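Local atomic coordinates of HTH-type transcriptional regulator PrpR (Mycobacterium tuberculosis, PDB entry 6D2S), a protein that regulates transcription of the enzymes that break down short-chain fatty acids through the glyoxylate and methylcitrate cycles, including propionate derived from cholesterol. Residues 91-94 / 95-99; 134-138 / 139-143. All blocks are in the same frame, centred on the assembly; numbering follows the deposited sequence. Where two conformers were deposited one is given.

Contact 1 of 2, residues 91-94 / 95-99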
ATOM      1  N   ILE A  91      -9.522  -6.342  -7.527  1.00 11.53           N
ATOM      2  CA  ILE A  91     -10.535  -5.784  -8.414  1.00 11.15           C
ATOM      3  C   ILE A  91     -10.242  -4.323  -8.694  1.00 11.05           C
ATOM      4  O   ILE A  91     -10.362  -3.855  -9.834  1.00 12.26           O
ATOM      5  CB  ILE A  91     -11.940  -5.967  -7.807  1.00 10.46           C
ATOM      6  CG1 ILE A  91     -12.223  -7.451  -7.574  1.00 10.49           C
ATOM      7  CG2 ILE A  91     -12.996  -5.342  -8.728  1.00 11.14           C
ATOM      8  CD1 ILE A  91     -13.382  -7.708  -6.549  1.00 12.25           C
ATOM      9  N   ALA A  92      -9.851  -3.573  -7.659  1.00  9.57           N
ATOM     10  CA  ALA A  92      -9.558  -2.161  -7.861  1.00 10.79           C
ATOM     11  C   ALA A  92      -8.296  -1.967  -8.691  1.00 11.17           C
ATOM     12  O   ALA A  92      -8.197  -0.990  -9.445  1.00 11.79           O
ATOM     13  CB  ALA A  92      -9.433  -1.455  -6.497  1.00 11.46           C
ATOM     14  N   THR A  93      -7.338  -2.890  -8.586  1.00  9.31           N
ATOM     15  CA  THR A  93      -6.167  -2.835  -9.457  1.00 14.07           C
ATOM     16  C   THR A  93      -6.580  -2.981 -10.914  1.00 16.50           C
ATOM     17  O   THR A  93      -6.163  -2.191 -11.769  1.00 14.14           O
ATOM     18  CB  THR A  93      -5.148  -3.907  -9.064  1.00 14.68           C
ATOM     19  OG1 THR A  93      -4.645  -3.627  -7.754  1.00 12.80           O
ATOM     20  CG2 THR A  93      -3.956  -3.901 -10.046  1.00 17.03           C
ATOM     21  N   GLN A  94      -7.453  -3.957 -11.210  1.00 12.80           N
ATOM     22  CA  GLN A  94      -7.939  -4.117 -12.580  1.00 13.94           C
ATOM     23  C   GLN A  94      -8.783  -2.924 -13.016  1.00 13.30           C
ATOM     24  O   GLN A  94      -8.740  -2.525 -14.188  1.00 15.59           O
ATOM     25  CB  GLN A  94      -8.743  -5.417 -12.712  1.00 18.43           C
ATOM     26  CG  GLN A  94      -9.034  -5.800 -14.161  1.00 19.14           C
ATOM     27  CD  GLN A  94      -7.761  -6.123 -14.911  1.00 21.70           C
ATOM     28  OE1 GLN A  94      -7.567  -5.709 -16.064  1.00 26.97           O
ATOM     29  NE2 GLN A  94      -6.877  -6.870 -14.259  1.00 13.97           N
ATOM     30  N   LEU A  95      -9.552  -2.337 -12.089  1.00 11.41           N
ATOM     31  CA  LEU A  95     -10.328  -1.141 -12.410  1.00 11.35           C
ATOM     32  C   LEU A  95      -9.418  -0.017 -12.892  1.00 15.41           C
ATOM     33  O   LEU A  95      -9.738   0.691 -13.858  1.00 17.29           O
ATOM     34  CB  LEU A  95     -11.127  -0.689 -11.183  1.00 12.00           C
ATOM     35  CG  LEU A  95     -11.706   0.740 -11.165  1.00 22.33           C
ATOM     36  CD1 LEU A  95     -12.562   1.023 -12.367  1.00 32.29           C
ATOM     37  CD2 LEU A  95     -12.509   0.980  -9.872  1.00 26.32           C
ATOM     38  N   ALA A  96      -8.268   0.145 -12.245  1.00 14.50           N
ATOM     39  CA  ALA A  96      -7.305   1.142 -12.707  1.00 13.29           C
ATOM     40  C   ALA A  96      -6.780   0.796 -14.090  1.00 14.84           C
ATOM     41  O   ALA A  96      -6.686   1.664 -14.960  1.00 16.34           O
ATOM     42  CB  ALA A  96      -6.140   1.260 -11.720  1.00 13.30           C
ATOM     43  N   LEU A  97      -6.401  -0.464 -14.299  1.00 13.75           N
ATOM     44  CA  LEU A  97      -5.851  -0.860 -15.591  1.00 15.69           C
ATOM     45  C   LEU A  97      -6.840  -0.633 -16.732  1.00 24.25           C
ATOM     46  O   LEU A  97      -6.422  -0.279 -17.843  1.00 26.51           O
ATOM     47  CB  LEU A  97      -5.406  -2.326 -15.526  1.00 13.42           C
ATOM     48  CG  LEU A  97      -4.210  -2.576 -14.593  1.00 18.44           C
ATOM     49  CD1 LEU A  97      -3.903  -4.075 -14.441  1.00 22.34           C
ATOM     50  CD2 LEU A  97      -2.975  -1.822 -15.073  1.00 18.59           C
ATOM     51  N   VAL A  98      -8.147  -0.793 -16.488  1.00 22.95           N
ATOM     52  CA  VAL A  98      -9.123  -0.703 -17.578  1.00 22.48           C
ATOM     53  C   VAL A  98      -9.811   0.657 -17.642  1.00 23.24           C
ATOM     54  O   VAL A  98     -10.210   1.102 -18.725  1.00 27.20           O
ATOM     55  CB  VAL A  98     -10.188  -1.822 -17.493  1.00 29.05           C
ATOM     56  CG1 VAL A  98      -9.534  -3.206 -17.485  1.00 23.18           C
ATOM     57  CG2 VAL A  98     -11.123  -1.616 -16.306  1.00 29.50           C
ATOM     58  N   GLY A  99      -9.975   1.318 -16.504  1.00 20.37           N
ATOM     59  CA  GLY A  99     -10.738   2.555 -16.458  1.00 19.41           C
ATOM     60  C   GLY A  99      -9.934   3.808 -16.194  1.00 23.23           C
ATOM     61  O   GLY A  99     -10.450   4.920 -16.336  1.00 26.27           O
TER

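Contact 2 of 2, residues 134-138 / 139-143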
ATOM      1  N   PHE A 134      -8.263   3.498  -3.350  1.00  8.74           N
ATOM      2  CA  PHE A 134      -9.696   3.221  -3.417  1.00 10.96           C
ATOM      3  C   PHE A 134     -10.183   2.502  -2.155  1.00 12.69           C
ATOM      4  O   PHE A 134     -11.210   2.875  -1.567  1.00 12.89           O
ATOM      5  CB  PHE A 134      -9.989   2.383  -4.670  1.00 11.97           C
ATOM      6  CG  PHE A 134     -11.452   2.319  -5.017  1.00 14.11           C
ATOM      7  CD1 PHE A 134     -12.310   1.502  -4.296  1.00 14.34           C
ATOM      8  CD2 PHE A 134     -11.971   3.094  -6.035  1.00 18.47           C
ATOM      9  CE1 PHE A 134     -13.666   1.456  -4.590  1.00 18.23           C
ATOM     10  CE2 PHE A 134     -13.331   3.054  -6.323  1.00 16.69           C
ATOM     11  CZ  PHE A 134     -14.168   2.229  -5.600  1.00 17.92           C
ATOM     12  N   LEU A 135      -9.460   1.455  -1.738  1.00 10.58           N
ATOM     13  CA  LEU A 135      -9.793   0.746  -0.502  1.00 10.92           C
ATOM     14  C   LEU A 135      -9.672   1.643   0.719  1.00 12.08           C
ATOM     15  O   LEU A 135     -10.396   1.456   1.707  1.00 13.51           O
ATOM     16  CB  LEU A 135      -8.875  -0.462  -0.321  1.00 10.57           C
ATOM     17  CG  LEU A 135      -9.348  -1.750  -1.000  1.00 17.92           C
ATOM     18  CD1 LEU A 135      -9.554  -1.522  -2.495  1.00 18.99           C
ATOM     19  CD2 LEU A 135      -8.344  -2.849  -0.736  1.00 15.81           C
ATOM     20  N   LEU A 136      -8.734   2.586   0.690  1.00 10.44           N
ATOM     21  CA  LEU A 136      -8.448   3.457   1.825  1.00 11.16           C
ATOM     22  C   LEU A 136      -8.566   4.893   1.334  1.00 11.32           C
ATOM     23  O   LEU A 136      -7.558   5.582   1.116  1.00 12.03           O
ATOM     24  CB  LEU A 136      -7.064   3.160   2.401  1.00 11.29           C
ATOM     25  CG  LEU A 136      -6.867   1.677   2.732  1.00 11.60           C
ATOM     26  CD1 LEU A 136      -5.371   1.373   2.993  1.00 13.56           C
ATOM     27  CD2 LEU A 136      -7.744   1.292   3.937  1.00 12.32           C
ATOM     28  N   PRO A 137      -9.791   5.364   1.122  1.00 11.08           N
ATOM     29  CA  PRO A 137      -9.979   6.704   0.552  1.00 12.33           C
ATOM     30  C   PRO A 137      -9.365   7.763   1.456  1.00 11.26           C
ATOM     31  O   PRO A 137      -9.485   7.711   2.684  1.00 11.41           O
ATOM     32  CB  PRO A 137     -11.508   6.840   0.448  1.00 16.29           C
ATOM     33  CG  PRO A 137     -12.056   5.822   1.397  1.00 17.52           C
ATOM     34  CD  PRO A 137     -11.073   4.675   1.357  1.00 15.24           C
ATOM     35  N   TYR A 138      -8.729   8.753   0.827  1.00 10.62           N
ATOM     36  CA  TYR A 138      -7.746   9.577   1.531  1.00 11.49           C
ATOM     37  C   TYR A 138      -8.309  10.223   2.796  1.00 14.52           C
ATOM     38  O   TYR A 138      -7.757  10.049   3.889  1.00 10.44           O
ATOM     39  CB  TYR A 138      -7.181  10.651   0.585  1.00 11.71           C
ATOM     40  CG  TYR A 138      -5.916  11.284   1.124  1.00  9.90           C
ATOM     41  CD1 TYR A 138      -5.974  12.221   2.159  1.00  9.78           C
ATOM     42  CD2 TYR A 138      -4.669  10.936   0.614  1.00 12.40           C
ATOM     43  CE1 TYR A 138      -4.824  12.795   2.674  1.00  9.81           C
ATOM     44  CE2 TYR A 138      -3.499  11.513   1.131  1.00 10.00           C
ATOM     45  CZ  TYR A 138      -3.593  12.442   2.157  1.00  9.87           C
ATOM     46  OH  TYR A 138      -2.449  13.018   2.664  1.00 11.09           O
ATOM     47  N   ARG A 139      -9.366  11.034   2.666  1.00 10.96           N
ATOM     48  CA  ARG A 139      -9.804  11.815   3.818  1.00 12.43           C
ATOM     49  C   ARG A 139     -10.323  10.911   4.926  1.00 13.99           C
ATOM     50  O   ARG A 139     -10.057  11.147   6.112  1.00 14.41           O
ATOM     51  CB  ARG A 139     -10.881  12.824   3.407  1.00 18.23           C
ATOM     52  CG  ARG A 139     -10.377  13.972   2.545  1.00 27.06           C
ATOM     53  CD  ARG A 139     -11.482  14.994   2.330  1.00 48.67           C
ATOM     54  NE  ARG A 139     -11.063  16.102   1.478  1.00 72.32           N
ATOM     55  CZ  ARG A 139     -11.859  17.101   1.107  1.00 88.64           C
ATOM     56  NH1 ARG A 139     -13.122  17.134   1.513  1.00 92.68           N
ATOM     57  NH2 ARG A 139     -11.393  18.069   0.328  1.00 92.61           N
ATOM     58  N   GLU A 140     -11.083   9.883   4.559  1.00 14.36           N
ATOM     59  CA  GLU A 140     -11.591   8.950   5.556  1.00 14.03           C
ATOM     60  C   GLU A 140     -10.448   8.216   6.247  1.00 12.70           C
ATOM     61  O   GLU A 140     -10.457   8.050   7.474  1.00 14.79           O
ATOM     62  CB  GLU A 140     -12.553   7.955   4.893  1.00 18.45           C
ATOM     63  CG  GLU A 140     -13.085   6.901   5.851  1.00 20.01           C
ATOM     64  CD  GLU A 140     -14.087   5.951   5.198  1.00 28.31           C
ATOM     65  OE1 GLU A 140     -14.679   6.315   4.159  1.00 27.98           O
ATOM     66  OE2 GLU A 140     -14.267   4.838   5.728  1.00 28.67           O
ATOM     67  N   PHE A 141      -9.463   7.753   5.475  1.00 12.54           N
ATOM     68  CA  PHE A 141      -8.342   7.023   6.051  1.00 13.91           C
ATOM     69  C   PHE A 141      -7.485   7.931   6.927  1.00 12.58           C
ATOM     70  O   PHE A 141      -7.073   7.541   8.031  1.00 12.18           O
ATOM     71  CB  PHE A 141      -7.503   6.405   4.928  1.00  9.58           C
ATOM     72  CG  PHE A 141      -6.340   5.602   5.420  1.00 10.75           C
ATOM     73  CD1 PHE A 141      -6.540   4.360   6.006  1.00 12.51           C
ATOM     74  CD2 PHE A 141      -5.033   6.085   5.280  1.00 11.66           C
ATOM     75  CE1 PHE A 141      -5.455   3.607   6.471  1.00 13.00           C
ATOM     76  CE2 PHE A 141      -3.952   5.340   5.734  1.00 14.22           C
ATOM     77  CZ  PHE A 141      -4.162   4.104   6.336  1.00 13.72           C
ATOM     78  N   HIS A 142      -7.217   9.148   6.450  1.00 11.77           N
ATOM     79  CA  HIS A 142      -6.446  10.111   7.237  1.00 13.87           C
ATOM     80  C   HIS A 142      -7.142  10.405   8.555  1.00 15.14           C
ATOM     81  O   HIS A 142      -6.510  10.391   9.621  1.00 14.31           O
ATOM     82  CB  HIS A 142      -6.242  11.396   6.425  1.00 11.65           C
ATOM     83  CG  HIS A 142      -5.418  12.435   7.124  1.00 17.64           C
ATOM     84  ND1 HIS A 142      -5.970  13.398   7.944  1.00 27.65           N
ATOM     85  CD2 HIS A 142      -4.085  12.669   7.116  1.00 26.82           C
ATOM     86  CE1 HIS A 142      -5.010  14.176   8.415  1.00 29.77           C
ATOM     87  NE2 HIS A 142      -3.857  13.760   7.921  1.00 23.53           N
ATOM     88  N   ARG A 143      -8.454  10.671   8.497  1.00 12.52           N
ATOM     89  CA  ARG A 143      -9.215  10.912   9.719  0.55 16.34           C
ATOM     90  C   ARG A 143      -9.140   9.711  10.655  1.00 16.14           C
ATOM     91  O   ARG A 143      -8.978   9.876  11.870  1.00 18.17           O
ATOM     92  CB  ARG A 143     -10.668  11.244   9.371  0.55 17.44           C
ATOM     93  CG  ARG A 143     -11.567  11.531  10.565  0.55 26.58           C
ATOM     94  CD  ARG A 143     -12.956  12.005  10.119  0.55 33.82           C
ATOM     95  NE  ARG A 143     -13.708  10.978   9.392  0.55 38.17           N
ATOM     96  CZ  ARG A 143     -13.893  10.967   8.073  0.55 41.37           C
ATOM     97  NH1 ARG A 143     -13.380  11.932   7.317  0.55 41.15           N
ATOM     98  NH2 ARG A 143     -14.594   9.991   7.506  0.55 38.90           N
TER

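Contact 1 of 2, residues 91-94 / 95-99
The C-terminal part of helix 84-99 holds this contact, where the main chain of I91 to Q94 meets that of L95 to V98. Four successive i to i+4 bonds join them. L95 N donates to I91 O at 2.8 Å, and L97 N to T93 O at 3.1 Å with an N-H...O angle of 161°. A96 N reaches A92 O in the same way. V98 N reaches Q94 O at 2.9 Å, but this bond is more bent, at 142°. V98 CG2 comes within 3.3 Å of Q94 O.

The helix belongs to the IrrE N-terminal-like domain, whose fold is akin to that of zincin metallopeptidases. It packs on helices 39-51 and 116-135: L95 touches M47 and F51, and A96 touches F130. Q94 turns to strands 67-70 and 75-79, touching R67, Y69 and L76. Its chain bends at chi2 (65°) and leans toward the C-terminal end of the helix, and the side chain crosses those of L97 and V98 at about a right angle. L97 CG sits 3.5 Å from T93 O, and its CD1 approaches T93 CG2 at 4.4 Å. T93 OG1 bonds to F89 O, one turn earlier.

Contact 2 of 2, residues 134-138 / 139-143
L136 packs its side chain on the ring of F141, five residues on. L136 CB lies 3.8 Å from F141 CD1. It makes an off-centre CH-pi contact, with L136 CB 4.3 Å from the centroid of the F141 ring and 29° off the ring normal. Beyond CB, CG is anti to the carbonyl carbon (chi1 -53°), and the two methyls continue along the ring. L136 CD2 meets F141 CD1 at 3.9 Å. L136 CD1 lies over one face, 4.1 Å from F141 CE1. F141 also packs on V166, R169 and L170 of helix 163-170.

The stretch is a short linker between two helices of the IrrE N-terminal-like domain. Helix 116-135 ends, L136 leaves helical geometry, and P137 takes the N-cap position of helix 138-147. P137 offers no side-chain acceptor to the N-H groups of the first turn. The early N-H of R139 is taken by E26 OE2 from outside the two segments, and the Y138 hydroxyl bonds to Q178 O and R175 N. The regular helical pattern starts with two main-chain bonds. F141 N donates to P137 O at 2.8 Å, nearly straight at 164°, and H142 N donates to Y138 O.

The P137 ring and the E140 side chain lie side by side and point the same way, with P137 CG 3.8 Å from E140 OE1. The other oxygen, OE2, bonds to T36 OG1. Y138 has its ring beside its own carbonyl carbon, which places R139 N at the ring edge. H142 CB rests 3.2 Å from Y138 O.

From the N terminus, the chain reaches contact 1 first, at the end of helix 84-99. It then runs through helix 101-109 and helix 116-135 before contact 2 opens at the end of the latter. The contacts are in series, neither nested nor crossed, with centres 18 Å apart. Contact 1 closes no loop. Contact 2 closes the short turn into helix 138-147. They meet where helix 84-99 packs on helix 116-135: A92 CB is 4.0 Å from L135 CD1, and L95 CD2 is 4.2 Å from F134 CE2. Helix 39-51 touches both, since L43 packs against I91 and F134.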